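Local atomic coordinates of Cif-like 1 (Burkholderia cenocepacia, PDB entry 7JQY), a protein that probably hydrolyses epoxides, as a Cif-like member of the alpha/beta hydrolase family that assembles into an octamer. Residues Gly56-Trp61 against Gly283-Asp288; Tyr190-Tyr195 against Asp206-Tyr211. The protein carries 1 engineered substitution. One frame throughout, in Å; residues are numbered along the deposited sequence.

Contact 1: Gly56-Trp61 against Gly283-Asp288; sequences GWPQTW and GHWLPD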
ATOM      1  N   GLY B  56      -5.208  20.761 -23.889  1.00 33.17           N
ATOM      2  CA  GLY B  56      -6.257  20.787 -22.895  1.00 34.16           C
ATOM      3  C   GLY B  56      -6.001  19.794 -21.773  1.00 34.12           C
ATOM      4  O   GLY B  56      -4.852  19.465 -21.448  1.00 31.57           O
ATOM      5  N   TRP B  57      -7.101  19.347 -21.150  1.00 31.71           N
ATOM      6  CA  TRP B  57      -7.105  18.342 -20.091  1.00 32.14           C
ATOM      7  C   TRP B  57      -7.582  17.004 -20.640  1.00 33.81           C
ATOM      8  O   TRP B  57      -8.583  16.958 -21.369  1.00 33.37           O
ATOM      9  CB  TRP B  57      -8.013  18.761 -18.929  1.00 31.07           C
ATOM     10  CG  TRP B  57      -7.779  17.953 -17.684  1.00 30.39           C
ATOM     11  CD1 TRP B  57      -6.989  18.299 -16.612  1.00 32.38           C
ATOM     12  CD2 TRP B  57      -8.306  16.654 -17.386  1.00 30.46           C
ATOM     13  NE1 TRP B  57      -7.002  17.295 -15.673  1.00 29.73           N
ATOM     14  CE2 TRP B  57      -7.797  16.274 -16.125  1.00 31.69           C
ATOM     15  CE3 TRP B  57      -9.154  15.768 -18.067  1.00 30.46           C
ATOM     16  CZ2 TRP B  57      -8.112  15.050 -15.530  1.00 31.30           C
ATOM     17  CZ3 TRP B  57      -9.463  14.556 -17.477  1.00 31.06           C
ATOM     18  CH2 TRP B  57      -8.942  14.209 -16.219  1.00 32.73           C
ATOM     19  N   PRO B  58      -6.897  15.889 -20.321  1.00 30.57           N
ATOM     20  CA  PRO B  58      -5.664  15.798 -19.535  1.00 27.60           C
ATOM     21  C   PRO B  58      -4.451  15.695 -20.444  1.00 28.42           C
ATOM     22  O   PRO B  58      -3.974  14.591 -20.693  1.00 30.91           O
ATOM     23  CB  PRO B  58      -5.854  14.502 -18.754  1.00 26.54           C
ATOM     24  CG  PRO B  58      -6.717  13.620 -19.701  1.00 30.19           C
ATOM     25  CD  PRO B  58      -7.347  14.553 -20.745  1.00 30.18           C
ATOM     26  N   GLN B  59      -3.952  16.819 -20.940  1.00 28.73           N
ATOM     27  CA  GLN B  59      -2.945  16.805 -21.986  1.00 28.30           C
ATOM     28  C   GLN B  59      -1.771  17.700 -21.606  1.00 30.12           C
ATOM     29  O   GLN B  59      -1.773  18.375 -20.576  1.00 27.64           O
ATOM     30  CB  GLN B  59      -3.550  17.245 -23.325  1.00 30.18           C
ATOM     31  CG  GLN B  59      -4.863  16.507 -23.654  1.00 33.11           C
ATOM     32  CD  GLN B  59      -5.380  16.847 -25.025  1.00 34.30           C
ATOM     33  OE1 GLN B  59      -5.592  18.022 -25.355  1.00 31.31           O
ATOM     34  NE2 GLN B  59      -5.566  15.825 -25.846  1.00 33.29           N
ATOM     35  N   THR B  60      -0.744  17.648 -22.448  1.00 28.65           N
ATOM     36  CA  THR B  60       0.398  18.542 -22.424  1.00 30.37           C
ATOM     37  C   THR B  60       0.664  18.943 -23.864  1.00 31.11           C
ATOM     38  O   THR B  60      -0.082  18.558 -24.772  1.00 32.49           O
ATOM     39  CB  THR B  60       1.641  17.867 -21.826  1.00 29.73           C
ATOM     40  OG1 THR B  60       2.006  16.772 -22.668  1.00 28.19           O
ATOM     41  CG2 THR B  60       1.399  17.386 -20.401  1.00 25.06           C
ATOM     42  N   TRP B  61       1.768  19.667 -24.079  1.00 31.67           N
ATOM     43  CA  TRP B  61       2.208  19.983 -25.437  1.00 32.27           C
ATOM     44  C   TRP B  61       2.313  18.734 -26.301  1.00 33.08           C
ATOM     45  O   TRP B  61       2.164  18.808 -27.528  1.00 35.14           O
ATOM     46  CB  TRP B  61       3.564  20.697 -25.395  1.00 33.60           C
ATOM     47  CG  TRP B  61       4.698  19.760 -25.094  1.00 33.69           C
ATOM     48  CD1 TRP B  61       5.238  19.494 -23.866  1.00 31.53           C
ATOM     49  CD2 TRP B  61       5.413  18.938 -26.032  1.00 36.17           C
ATOM     50  NE1 TRP B  61       6.237  18.559 -23.983  1.00 33.57           N
ATOM     51  CE2 TRP B  61       6.371  18.207 -25.301  1.00 33.30           C
ATOM     52  CE3 TRP B  61       5.336  18.754 -27.419  1.00 33.22           C
ATOM     53  CZ2 TRP B  61       7.245  17.308 -25.909  1.00 31.71           C
ATOM     54  CZ3 TRP B  61       6.213  17.861 -28.021  1.00 33.96           C
ATOM     55  CH2 TRP B  61       7.148  17.146 -27.264  1.00 33.51           C
ATOM     56  N   GLY B 283     -12.738  10.605 -33.128  1.00 40.10           N
ATOM     57  CA  GLY B 283     -13.357  10.893 -31.852  1.00 36.97           C
ATOM     58  C   GLY B 283     -13.033  12.269 -31.316  1.00 35.05           C
ATOM     59  O   GLY B 283     -12.847  13.223 -32.072  1.00 32.75           O
ATOM     60  N   HIS B 284     -12.865  12.344 -29.998  1.00 37.96           N
ATOM     61  CA  HIS B 284     -12.733  13.602 -29.284  1.00 36.91           C
ATOM     62  C   HIS B 284     -11.339  14.206 -29.386  1.00 35.80           C
ATOM     63  O   HIS B 284     -11.199  15.420 -29.199  1.00 36.09           O
ATOM     64  CB  HIS B 284     -13.098  13.377 -27.815  1.00 36.38           C
ATOM     65  CG  HIS B 284     -13.222  14.631 -27.008  1.00 37.71           C
ATOM     66  ND1 HIS B 284     -14.284  15.501 -27.139  1.00 40.60           N
ATOM     67  CD2 HIS B 284     -12.429  15.148 -26.039  1.00 35.63           C
ATOM     68  CE1 HIS B 284     -14.138  16.503 -26.289  1.00 39.44           C
ATOM     69  NE2 HIS B 284     -13.016  16.316 -25.614  1.00 36.77           N
ATOM     70  N   TRP B 285     -10.315  13.408 -29.690  1.00 33.34           N
ATOM     71  CA  TRP B 285      -8.913  13.841 -29.588  1.00 34.88           C
ATOM     72  C   TRP B 285      -8.325  14.030 -30.982  1.00 34.62           C
ATOM     73  O   TRP B 285      -7.550  13.205 -31.465  1.00 35.81           O
ATOM     74  CB  TRP B 285      -8.088  12.823 -28.778  1.00 31.97           C
ATOM     75  CG  TRP B 285      -8.785  12.308 -27.549  1.00 34.61           C
ATOM     76  CD1 TRP B 285      -9.396  11.089 -27.398  1.00 33.50           C
ATOM     77  CD2 TRP B 285      -8.928  12.990 -26.296  1.00 33.09           C
ATOM     78  NE1 TRP B 285      -9.905  10.977 -26.126  1.00 33.60           N
ATOM     79  CE2 TRP B 285      -9.633  12.127 -25.431  1.00 31.96           C
ATOM     80  CE3 TRP B 285      -8.524  14.244 -25.819  1.00 35.53           C
ATOM     81  CZ2 TRP B 285      -9.959  12.485 -24.116  1.00 30.83           C
ATOM     82  CZ3 TRP B 285      -8.845  14.598 -24.514  1.00 33.11           C
ATOM     83  CH2 TRP B 285      -9.562  13.719 -23.679  1.00 33.50           C
ATOM     84  N   LEU B 286      -8.656  15.157 -31.606  1.00 34.08           N
ATOM     85  CA  LEU B 286      -8.250  15.381 -32.991  1.00 35.77           C
ATOM     86  C   LEU B 286      -6.747  15.277 -33.207  1.00 35.40           C
ATOM     87  O   LEU B 286      -6.336  14.570 -34.144  1.00 34.65           O
ATOM     88  CB  LEU B 286      -8.801  16.726 -33.482  1.00 39.23           C
ATOM     89  CG  LEU B 286      -9.791  16.606 -34.644  1.00 38.84           C
ATOM     90  CD1 LEU B 286     -10.195  17.988 -35.136  1.00 39.30           C
ATOM     91  CD2 LEU B 286      -9.208  15.771 -35.783  1.00 37.05           C
ATOM     92  N   PRO B 287      -5.881  15.936 -32.419  1.00 36.14           N
ATOM     93  CA  PRO B 287      -4.433  15.792 -32.665  1.00 35.16           C
ATOM     94  C   PRO B 287      -3.916  14.374 -32.480  1.00 33.54           C
ATOM     95  O   PRO B 287      -2.945  13.993 -33.145  1.00 33.68           O
ATOM     96  CB  PRO B 287      -3.804  16.764 -31.654  1.00 32.96           C
ATOM     97  CG  PRO B 287      -4.882  17.739 -31.335  1.00 36.48           C
ATOM     98  CD  PRO B 287      -6.154  16.932 -31.367  1.00 32.29           C
ATOM     99  N   ASP B 288      -4.503  13.584 -31.578  1.00 34.26           N
ATOM    100  CA  ASP B 288      -4.066  12.198 -31.417  1.00 34.18           C
ATOM    101  C   ASP B 288      -4.639  11.292 -32.496  1.00 35.96           C
ATOM    102  O   ASP B 288      -3.941  10.398 -32.995  1.00 39.34           O
ATOM    103  CB  ASP B 288      -4.471  11.659 -30.042  1.00 32.26           C
ATOM    104  CG  ASP B 288      -3.729  12.333 -28.909  1.00 34.82           C
ATOM    105  OD1 ASP B 288      -2.518  12.052 -28.731  1.00 33.22           O
ATOM    106  OD2 ASP B 288      -4.360  13.141 -28.197  1.00 32.92           O
TER
HETATM  107  O   HOH W   1     -10.928  17.090 -23.782  1.00 35.80           O
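The six-membered ring of W285 meets G56-W61 through CE3, CZ3 and CH2. Three groups arrive there: the Q59 amide, with NE2 3.4 Å from W285 CE3; the proline ring, with P58 CD 3.8 Å from W285 CH2; and the W57 carbonyl, whose O lies in the indole plane at the edge, 3.9 Å from W285 CZ3. The Q59 amide and the indole are tilted 48° to each other. Q59 NE2 also approaches D288 OD2 at 3.8 Å, too long for a hydrogen bond; D288 has its OD1 salt-bridged to R65 and its OD2 bonded to the hydroxyl of Y195. No direct hydrogen bond crosses between the segments, but a water hydrogen-bonded to H284 NE2 at 2.9 Å also donates a weak bond to W57 O.

G56-W61 is a loop after strand 50-54 of the alpha/beta hydrolase sheet; G283-D288 follows strand 274-279 and runs into helix 286-289. G56-W57-P58 belongs to the HGXP motif of epoxide hydrolases, with the peptide before P58 cis, and H284 occupies the place of the family's catalytic histidine, a role inferred from relatives. The W57 side chain touches the probable nucleophile elbow, where S123 is an engineered residue.

Further out, both ends of the Q59 amide are fixed. CG sits beside the backbone N (chi1 -49°), and OE1 accepts G56 N at 3.1 Å on a lone pair in the carbonyl plane, besides a bond from R122; NE2 bonds to the hydroxyl of Y195. W285 NE1 is held by the backbone O of Y195, and W285 N, at the N-cap, by E289. One indole face takes H284 CD2, 3.8 Å above the plane and displaced toward the rim. P58 CB lies 3.4 Å above the centre of the W57 ring.

Contact 2: Tyr190-Tyr195 against Asp206-Tyr211; sequences YILDFY and DDIAVY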
ATOM      1  N   TYR B 190      -7.174   6.260 -14.291  1.00 31.93           N
ATOM      2  CA  TYR B 190      -8.230   7.244 -14.484  1.00 33.75           C
ATOM      3  C   TYR B 190      -8.135   7.895 -15.858  1.00 35.13           C
ATOM      4  O   TYR B 190      -9.144   8.023 -16.559  1.00 32.68           O
ATOM      5  CB  TYR B 190      -8.165   8.301 -13.379  1.00 33.18           C
ATOM      6  CG  TYR B 190      -9.270   9.345 -13.439  1.00 36.60           C
ATOM      7  CD1 TYR B 190     -10.584   9.030 -13.075  1.00 33.11           C
ATOM      8  CD2 TYR B 190      -8.996  10.652 -13.830  1.00 35.89           C
ATOM      9  CE1 TYR B 190     -11.580   9.981 -13.104  1.00 32.94           C
ATOM     10  CE2 TYR B 190      -9.994  11.620 -13.870  1.00 35.24           C
ATOM     11  CZ  TYR B 190     -11.286  11.277 -13.506  1.00 36.18           C
ATOM     12  OH  TYR B 190     -12.282  12.232 -13.545  1.00 34.81           O
ATOM     13  N   ILE B 191      -6.928   8.283 -16.272  1.00 32.42           N
ATOM     14  CA  ILE B 191      -6.768   9.062 -17.496  1.00 32.09           C
ATOM     15  C   ILE B 191      -6.833   8.175 -18.737  1.00 33.92           C
ATOM     16  O   ILE B 191      -7.347   8.594 -19.780  1.00 28.52           O
ATOM     17  CB  ILE B 191      -5.461   9.870 -17.420  1.00 32.08           C
ATOM     18  CG1 ILE B 191      -5.684  11.114 -16.567  1.00 32.36           C
ATOM     19  CG2 ILE B 191      -4.949  10.252 -18.794  1.00 31.40           C
ATOM     20  CD1 ILE B 191      -4.398  11.627 -15.871  1.00 29.63           C
ATOM     21  N   LEU B 192      -6.292   6.954 -18.669  1.00 33.67           N
ATOM     22  CA  LEU B 192      -6.415   6.046 -19.807  1.00 33.70           C
ATOM     23  C   LEU B 192      -7.877   5.729 -20.091  1.00 34.23           C
ATOM     24  O   LEU B 192      -8.294   5.658 -21.254  1.00 32.14           O
ATOM     25  CB  LEU B 192      -5.636   4.753 -19.551  1.00 32.50           C
ATOM     26  CG  LEU B 192      -4.280   4.566 -20.230  1.00 34.24           C
ATOM     27  CD1 LEU B 192      -3.243   5.541 -19.663  1.00 35.31           C
ATOM     28  CD2 LEU B 192      -3.820   3.142 -20.033  1.00 32.15           C
ATOM     29  N   ASP B 193      -8.667   5.514 -19.038  1.00 33.55           N
ATOM     30  CA  ASP B 193     -10.082   5.239 -19.238  1.00 34.38           C
ATOM     31  C   ASP B 193     -10.796   6.465 -19.783  1.00 36.78           C
ATOM     32  O   ASP B 193     -11.560   6.372 -20.753  1.00 34.27           O
ATOM     33  CB  ASP B 193     -10.730   4.788 -17.934  1.00 33.55           C
ATOM     34  CG  ASP B 193     -12.120   4.219 -18.157  1.00 36.77           C
ATOM     35  OD1 ASP B 193     -12.215   3.022 -18.511  1.00 36.66           O
ATOM     36  OD2 ASP B 193     -13.103   4.974 -18.004  1.00 33.69           O
ATOM     37  N   PHE B 194     -10.533   7.632 -19.185  1.00 34.82           N
ATOM     38  CA  PHE B 194     -11.124   8.864 -19.690  1.00 36.18           C
ATOM     39  C   PHE B 194     -10.833   9.032 -21.178  1.00 38.14           C
ATOM     40  O   PHE B 194     -11.734   9.345 -21.972  1.00 35.37           O
ATOM     41  CB  PHE B 194     -10.587  10.051 -18.891  1.00 34.33           C
ATOM     42  CG  PHE B 194     -11.293  11.331 -19.164  1.00 35.18           C
ATOM     43  CD1 PHE B 194     -10.945  12.104 -20.261  1.00 36.34           C
ATOM     44  CD2 PHE B 194     -12.312  11.765 -18.329  1.00 35.12           C
ATOM     45  CE1 PHE B 194     -11.609  13.293 -20.531  1.00 34.32           C
ATOM     46  CE2 PHE B 194     -12.984  12.950 -18.590  1.00 34.33           C
ATOM     47  CZ  PHE B 194     -12.633  13.713 -19.691  1.00 33.12           C
ATOM     48  N   TYR B 195      -9.617   8.749 -21.579  1.00 31.32           N
ATOM     49  CA  TYR B 195      -9.229   8.906 -22.929  1.00 32.76           C
ATOM     50  C   TYR B 195      -9.860   7.921 -23.872  1.00 35.11           C
ATOM     51  O   TYR B 195     -10.397   8.307 -24.842  1.00 34.06           O
ATOM     52  CB  TYR B 195      -7.716   8.794 -23.040  1.00 34.87           C
ATOM     53  CG  TYR B 195      -7.036   9.894 -23.767  1.00 34.81           C
ATOM     54  CD1 TYR B 195      -6.631  11.009 -23.120  1.00 37.64           C
ATOM     55  CD2 TYR B 195      -6.773   9.805 -25.083  1.00 40.34           C
ATOM     56  CE1 TYR B 195      -5.993  12.023 -23.776  1.00 37.52           C
ATOM     57  CE2 TYR B 195      -6.141  10.809 -25.746  1.00 39.69           C
ATOM     58  CZ  TYR B 195      -5.749  11.914 -25.078  1.00 38.40           C
ATOM     59  OH  TYR B 195      -5.111  12.910 -25.719  1.00 47.65           O
ATOM     60  N   ASP B 206       1.034   3.622 -24.587  1.00 34.17           N
ATOM     61  CA  ASP B 206       2.249   4.342 -24.233  1.00 32.84           C
ATOM     62  C   ASP B 206       2.101   5.835 -24.475  1.00 34.49           C
ATOM     63  O   ASP B 206       2.650   6.635 -23.717  1.00 35.68           O
ATOM     64  CB  ASP B 206       3.442   3.809 -25.024  1.00 36.41           C
ATOM     65  CG  ASP B 206       3.713   2.341 -24.763  1.00 37.16           C
ATOM     66  OD1 ASP B 206       3.147   1.778 -23.795  1.00 36.09           O
ATOM     67  OD2 ASP B 206       4.482   1.750 -25.547  1.00 39.03           O
ATOM     68  N   ASP B 207       1.325   6.230 -25.489  1.00 33.16           N
ATOM     69  CA  ASP B 207       1.140   7.656 -25.751  1.00 32.47           C
ATOM     70  C   ASP B 207       0.269   8.300 -24.677  1.00 33.27           C
ATOM     71  O   ASP B 207       0.596   9.374 -24.163  1.00 31.05           O
ATOM     72  CB  ASP B 207       0.503   7.862 -27.127  1.00 32.66           C
ATOM     73  CG  ASP B 207       1.507   7.833 -28.252  1.00 34.33           C
ATOM     74  OD1 ASP B 207       2.693   8.184 -28.026  1.00 28.92           O
ATOM     75  OD2 ASP B 207       1.095   7.466 -29.372  1.00 25.92           O
ATOM     76  N   ILE B 208      -0.855   7.659 -24.329  1.00 33.10           N
ATOM     77  CA  ILE B 208      -1.728   8.219 -23.298  1.00 32.39           C
ATOM     78  C   ILE B 208      -1.008   8.261 -21.949  1.00 34.53           C
ATOM     79  O   ILE B 208      -1.197   9.199 -21.163  1.00 35.45           O
ATOM     80  CB  ILE B 208      -3.049   7.424 -23.223  1.00 35.05           C
ATOM     81  CG1 ILE B 208      -3.672   7.266 -24.619  1.00 32.32           C
ATOM     82  CG2 ILE B 208      -4.043   8.119 -22.298  1.00 34.16           C
ATOM     83  CD1 ILE B 208      -4.681   6.148 -24.713  1.00 35.50           C
ATOM     84  N   ALA B 209      -0.136   7.285 -21.681  1.00 32.53           N
ATOM     85  CA  ALA B 209       0.587   7.256 -20.409  1.00 35.20           C
ATOM     86  C   ALA B 209       1.520   8.455 -20.254  1.00 31.54           C
ATOM     87  O   ALA B 209       1.828   8.860 -19.129  1.00 32.26           O
ATOM     88  CB  ALA B 209       1.375   5.951 -20.279  1.00 33.54           C
ATOM     89  N   VAL B 210       1.972   9.038 -21.363  1.00 32.79           N
ATOM     90  CA  VAL B 210       2.764  10.259 -21.277  1.00 33.06           C
ATOM     91  C   VAL B 210       1.953  11.365 -20.615  1.00 35.54           C
ATOM     92  O   VAL B 210       2.453  12.079 -19.730  1.00 33.72           O
ATOM     93  CB  VAL B 210       3.236  10.671 -22.679  1.00 32.74           C
ATOM     94  CG1 VAL B 210       3.920  12.030 -22.634  1.00 30.48           C
ATOM     95  CG2 VAL B 210       4.146   9.600 -23.260  1.00 35.38           C
ATOM     96  N   TYR B 211       0.684  11.514 -21.015  1.00 31.34           N
ATOM     97  CA  TYR B 211      -0.200  12.465 -20.345  1.00 31.00           C
ATOM     98  C   TYR B 211      -0.426  12.067 -18.892  1.00 29.53           C
ATOM     99  O   TYR B 211      -0.289  12.890 -17.979  1.00 29.16           O
ATOM    100  CB  TYR B 211      -1.549  12.547 -21.062  1.00 31.55           C
ATOM    101  CG  TYR B 211      -1.522  12.786 -22.550  1.00 32.68           C
ATOM    102  CD1 TYR B 211      -0.735  13.793 -23.112  1.00 29.94           C
ATOM    103  CD2 TYR B 211      -2.334  12.032 -23.392  1.00 31.87           C
ATOM    104  CE1 TYR B 211      -0.733  14.015 -24.479  1.00 31.90           C
ATOM    105  CE2 TYR B 211      -2.346  12.246 -24.755  1.00 32.43           C
ATOM    106  CZ  TYR B 211      -1.554  13.242 -25.298  1.00 35.68           C
ATOM    107  OH  TYR B 211      -1.570  13.445 -26.659  1.00 33.45           O
TER
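Y195 and Y211 place their phenol rings in nearly parallel planes, 24° apart, but displaced laterally, leaving little ring-over-ring contact, with centroids 5.3 Å apart. The touching parts are the hydroxyl end of Y195 and one side of Y211: Y195 OH comes 3.0 Å from Y211 CE2, obliquely to both rings, while the two side chains cross at about a right angle. One face of the Y211 ring has D207 O of its own helix 4.0 Å above it, offset toward the rim. On Y195, I208 CG2 makes an off-centre CH-pi contact, 4.2 Å from the ring centroid and 29° from the normal.

I208 is the apolar hub. Its CG2, anti to the backbone N, is the atom that L192 CD1 (3.8 Å), I191 CG2 and the CB and CG of Y195 all approach, and its CG1 adds a looser contact with Y195 CD2. L192 CD1 also comes near the backbone N of A209. No hydrogen bond crosses this interface; the polar ends of both tyrosines turn to D288, and the Y211 hydroxyl also meets R65.

The axes of the short segments pass 9.2 Å apart at 122°, so the helices run closer to antiparallel than parallel, and L192 and I208 have the nearest CA pair. Helices 187-198 and 205-215 belong to the helical insertion between strands 140-146 and 250-255 that forms the cap of alpha/beta hydrolases. I191 extends the packing to A212 and Y215 farther along helix 205-215, whereas Y190 faces helix 169-173 and packs on L182 of a neighbouring subunit.

Overall arrangement
Contact 2 is nested in the chain loop closed by contact 1, and their centres lie about 10 Å apart. D288 joins them: its OD2 is 2.6 Å from Y195 OH and its OD1 2.7 Å from Y211 OH, both probable hydrogen bonds, so one carboxylate ties together the two cap helices. Packing adds P58 O against Y211 CB at 3.2 Å and W57 CH2 against Y190 CE2 at 3.7 Å. Contact 1 thus supplies the sheet-side segments, including H284 and the HGXP turn near the probable nucleophile elbow with engineered S123, and contact 2 the cap helices packed against them, consistent with the boundary between core and cap where this family places its active site.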